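PDB 3FEF: alpha-galacturonidase from Bacillus subtilis, which hydrolyses alpha-1,4-linked galacturonides such as di-galacturonate to alpha-D-galacturonate as a family 4 glycosidase dependent on NAD(+) and manganese. Local coordinates for residues A[18-21]-A[22-25]; A[306-309]-A[310-313]. All coordinates share one frame; numbering follows the deposited sequence.

Interaction 1 of 2, residues A[18-21]-A[22-25]; sequences WARS and LMSD
Met-23, a selenomethionine, lies back along the preceding turn of helix 18-28 so that its terminal methyl CE packs against Ala-19 CB at 3.9 Å. Its CG is anti to the carbonyl carbon (chi1 -69°), which swings the extended chain toward the N-terminal end of the helix and brings CG to 3.1 Å from Ala-19 O. That oxygen also accepts the backbone bond from Met-23 N, so one residue meets it with both its amide and its side chain. Arg-20 CD approaches Met-23 SE to 4.3 Å, before the guanidinium continues to Asn-49 and Thr-309. The remaining turns close in the regular i to i+4 pattern: Leu-22 N to Trp-18 O at 2.9 Å, Ser-24 N to Arg-20 O, and Asp-25 N to Ser-21 O at 3.1 Å. Leu-22 and Ala-19 touch Tyr-10 of strand 6-11, and Ala-19, with Met-23, also meets Asn-49 of helix 43-53, while the polar ends farther along find partners in the chain around residue 320, Ser-24 OG bonding to Ala-320 O and Asp-25 OD2 to Ser-324 OG. At the first turn the Trp-18 indole extends away from this packing, stacks on Tyr-145 and meets the ring of His-170, the probable proton donor, with the planes about 30° apart; the Trp-18 side chain is about 6 Å from the bound magnesium ion. Strand 6-11, helix 18-28 and strand 34-39 form the first beta-alpha-beta crossover of a Rossmann-type domain, whose opening helix lies within the region that, by similarity, binds NAD(+).

Interaction 2 of 2, residues A[306-309]-A[310-313]; sequences RQET and ERLI
Glu-308 CG sits over one face of the Arg-311 guanidinium, 3.9 Å from NH1, in an i to i+3 contact on helix 295-314 of the family 4 C-terminal region. The bend at chi3 (68°) folds the arginine back toward the glutamate. Carboxylate and guanidinium planes are turned 60° apart; Glu-308 OE2 is 4.1 Å from Arg-311 NH2 but well out of the guanidinium plane, so any attraction is probably one of charge alone, with no N-H pointing at the oxygen. Backbone bonds from Arg-311 N to Gln-307 O and from Leu-312 N to Glu-308 O flank this pair. Round the helix, Thr-309 and Ile-313 lie side by side, CG2 to CD1 4.1 Å, both packing on Lys-48 of helix 43-53; the bond from Ile-313 N to Thr-309 O (3.1 Å) ties them together. Farther out, Leu-312 and Thr-309 touch Ile-52 of the same neighbouring helix, and Glu-310 OE2 makes a salt bridge to Lys-48 NZ. Thr-309 OG1, anti to its carbonyl carbon (chi1 -67°), points back along the helix, within hydrogen-bonding range of both Lys-305 O, one turn earlier, and Gln-16 OE1, two oxygens that compete for or share its single proton.

Interactions 1 and 2 are turns of two helices far apart in sequence, one in the Rossmann-type region and one in the C-terminal region, with centres about 15 Å apart. They touch directly where Arg-20 NH2 lies 2.9 Å from Thr-309 OG1, a probable hydrogen bond. Helix 43-53 lies against both, with Ile-52 touching Arg-20 and Thr-309. Their relation to the catalytic centre differs. The Trp-18 side chain in interaction 1 approaches that of His-170 to about 3 Å. Interaction 1 also lies within the probable NAD(+)-binding region, which interaction 2 touches from outside, where Glu-310 meets Lys-48.

Interaction 1 of 2, residues A[18-21]-A[22-25]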
loop_
_atom_site.group_PDB
_atom_site.type_symbol
_atom_site.label_atom_id
_atom_site.label_comp_id
_atom_site.label_asym_id
_atom_site.label_seq_id
_atom_site.Cartn_x
_atom_site.Cartn_y
_atom_site.Cartn_z
ATOM N N TRP A 18 2.280 32.796 21.115
ATOM C CA TRP A 18 1.530 31.620 21.578
ATOM C C TRP A 18 1.349 31.490 23.093
ATOM O O TRP A 18 0.260 31.170 23.542
ATOM C CB TRP A 18 2.129 30.327 20.997
ATOM C CG TRP A 18 2.013 30.303 19.502
ATOM C CD1 TRP A 18 3.010 30.517 18.592
ATOM C CD2 TRP A 18 0.812 30.105 18.751
ATOM N NE1 TRP A 18 2.499 30.437 17.314
ATOM C CE2 TRP A 18 1.153 30.184 17.389
ATOM C CE3 TRP A 18 -0.515 29.834 19.101
ATOM C CZ2 TRP A 18 0.209 30.011 16.372
ATOM C CZ3 TRP A 18 -1.451 29.670 18.098
ATOM C CH2 TRP A 18 -1.087 29.762 16.747
ATOM N N ALA A 19 2.398 31.701 23.884
ATOM C CA ALA A 19 2.240 31.578 25.349
ATOM C C ALA A 19 1.153 32.513 25.912
ATOM O O ALA A 19 0.355 32.110 26.749
ATOM C CB ALA A 19 3.582 31.795 26.081
ATOM N N ARG A 20 1.132 33.751 25.440
ATOM C CA ARG A 20 0.146 34.752 25.864
ATOM C C ARG A 20 -1.274 34.336 25.487
ATOM O O ARG A 20 -2.191 34.372 26.310
ATOM C CB ARG A 20 0.444 36.108 25.214
ATOM C CG ARG A 20 1.694 36.767 25.714
ATOM C CD ARG A 20 1.606 37.037 27.200
ATOM N NE ARG A 20 2.937 37.285 27.723
ATOM C CZ ARG A 20 3.576 38.438 27.579
ATOM N NH1 ARG A 20 2.973 39.441 26.953
ATOM N NH2 ARG A 20 4.812 38.586 28.061
ATOM N N SER A 21 -1.441 33.943 24.237
ATOM C CA SER A 21 -2.715 33.447 23.756
ATOM C C SER A 21 -3.186 32.235 24.573
ATOM O O SER A 21 -4.345 32.145 24.976
ATOM C CB SER A 21 -2.611 33.113 22.271
ATOM O OG SER A 21 -3.120 31.812 22.039
ATOM N N LEU A 22 -2.276 31.312 24.848
ATOM C CA LEU A 22 -2.603 30.205 25.731
ATOM C C LEU A 22 -3.065 30.714 27.107
ATOM O O LEU A 22 -4.038 30.221 27.671
ATOM C CB LEU A 22 -1.396 29.277 25.883
ATOM C CG LEU A 22 -1.460 28.311 27.063
ATOM C CD1 LEU A 22 -2.415 27.161 26.763
ATOM C CD2 LEU A 22 -0.061 27.802 27.447
HETATM N N MSE A 23 -2.363 31.695 27.656
HETATM C CA MSE A 23 -2.716 32.210 28.983
HETATM C C MSE A 23 -4.121 32.808 29.019
HETATM O O MSE A 23 -4.915 32.504 29.910
HETATM C CB MSE A 23 -1.694 33.244 29.444
HETATM C CG MSE A 23 -0.350 32.641 29.744
HETATM SE SE MSE A 23 1.013 33.984 30.159
HETATM C CE MSE A 23 2.551 32.897 29.667
ATOM N N SER A 24 -4.420 33.657 28.044
ATOM C CA SER A 24 -5.764 34.212 27.920
ATOM C C SER A 24 -6.818 33.127 27.895
ATOM O O SER A 24 -7.813 33.202 28.613
ATOM C CB SER A 24 -5.877 35.093 26.683
ATOM O OG SER A 24 -5.042 36.230 26.848
ATOM N N ASP A 25 -6.592 32.093 27.090
ATOM C CA ASP A 25 -7.589 31.038 26.964
ATOM C C ASP A 25 -7.704 30.238 28.249
ATOM O O ASP A 25 -8.803 29.881 28.680
ATOM C CB ASP A 25 -7.321 30.164 25.735
ATOM C CG ASP A 25 -7.691 30.871 24.454
ATOM O OD1 ASP A 25 -8.546 31.776 24.531
ATOM O OD2 ASP A 25 -7.124 30.570 23.384
#

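Interaction 2 of 2, residues A[306-309]-A[310-313]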
loop_
_atom_site.group_PDB
_atom_site.type_symbol
_atom_site.label_atom_id
_atom_site.label_comp_id
_atom_site.label_asym_id
_atom_site.label_seq_id
_atom_site.Cartn_x
_atom_site.Cartn_y
_atom_site.Cartn_z
ATOM N N ARG A 306 8.193 43.546 23.804
ATOM C CA ARG A 306 8.996 43.633 25.018
ATOM C C ARG A 306 8.539 44.766 25.917
ATOM O O ARG A 306 8.503 44.615 27.140
ATOM C CB ARG A 306 10.480 43.770 24.687
ATOM C CG ARG A 306 11.180 42.448 24.789
ATOM C CD ARG A 306 12.281 42.300 23.778
ATOM N NE ARG A 306 12.582 40.885 23.592
ATOM C CZ ARG A 306 13.648 40.427 22.951
ATOM N NH1 ARG A 306 14.527 41.281 22.437
ATOM N NH2 ARG A 306 13.836 39.119 22.834
ATOM N N GLN A 307 8.170 45.887 25.304
ATOM C CA GLN A 307 7.702 47.047 26.055
ATOM C C GLN A 307 6.365 46.763 26.694
ATOM O O GLN A 307 6.161 47.055 27.867
ATOM C CB GLN A 307 7.586 48.273 25.148
ATOM C CG GLN A 307 8.914 48.729 24.602
ATOM C CD GLN A 307 8.771 49.854 23.592
ATOM O OE1 GLN A 307 8.171 50.894 23.884
ATOM N NE2 GLN A 307 9.322 49.652 22.398
ATOM N N GLU A 308 5.453 46.192 25.914
ATOM C CA GLU A 308 4.157 45.799 26.443
ATOM C C GLU A 308 4.321 44.860 27.638
ATOM O O GLU A 308 3.677 45.036 28.680
ATOM C CB GLU A 308 3.281 45.148 25.371
ATOM C CG GLU A 308 1.797 45.256 25.707
ATOM C CD GLU A 308 0.982 44.029 25.312
ATOM O OE1 GLU A 308 1.474 43.191 24.514
ATOM O OE2 GLU A 308 -0.166 43.905 25.810
ATOM N N THR A 309 5.190 43.868 27.490
ATOM C CA THR A 309 5.483 42.961 28.598
ATOM C C THR A 309 5.951 43.708 29.863
ATOM O O THR A 309 5.512 43.404 30.977
ATOM C CB THR A 309 6.555 41.939 28.222
ATOM O OG1 THR A 309 6.042 41.040 27.222
ATOM C CG2 THR A 309 7.007 41.166 29.472
ATOM N N GLU A 310 6.851 44.671 29.699
ATOM C CA GLU A 310 7.338 45.420 30.859
ATOM C C GLU A 310 6.209 46.246 31.471
ATOM O O GLU A 310 6.180 46.486 32.676
ATOM C CB GLU A 310 8.533 46.310 30.490
ATOM C CG GLU A 310 9.806 45.536 30.127
ATOM C CD GLU A 310 10.176 44.485 31.174
ATOM O OE1 GLU A 310 10.222 44.821 32.387
ATOM O OE2 GLU A 310 10.427 43.318 30.782
ATOM N N ARG A 311 5.267 46.656 30.628
ATOM C CA ARG A 311 4.111 47.422 31.067
ATOM C C ARG A 311 3.287 46.605 32.049
ATOM O O ARG A 311 3.037 47.033 33.180
ATOM C CB ARG A 311 3.253 47.795 29.864
ATOM C CG ARG A 311 2.607 49.171 29.945
ATOM C CD ARG A 311 1.778 49.441 28.691
ATOM N NE ARG A 311 0.606 48.563 28.639
ATOM C CZ ARG A 311 -0.081 48.278 27.535
ATOM N NH1 ARG A 311 0.288 48.795 26.365
ATOM N NH2 ARG A 311 -1.134 47.467 27.599
ATOM N N LEU A 312 2.874 45.418 31.613
ATOM C CA LEU A 312 2.094 44.534 32.458
ATOM C C LEU A 312 2.838 44.219 33.756
ATOM O O LEU A 312 2.232 44.138 34.811
ATOM C CB LEU A 312 1.723 43.246 31.713
ATOM C CG LEU A 312 0.931 43.420 30.408
ATOM C CD1 LEU A 312 0.886 42.122 29.595
ATOM C CD2 LEU A 312 -0.476 43.944 30.663
ATOM N N ILE A 313 4.150 44.040 33.684
ATOM C CA ILE A 313 4.915 43.742 34.885
ATOM C C ILE A 313 4.939 44.927 35.861
ATOM O O ILE A 313 4.898 44.741 37.069
ATOM C CB ILE A 313 6.352 43.317 34.547
ATOM C CG1 ILE A 313 6.348 41.908 33.928
ATOM C CG2 ILE A 313 7.228 43.374 35.798
ATOM C CD1 ILE A 313 7.706 41.404 33.504
#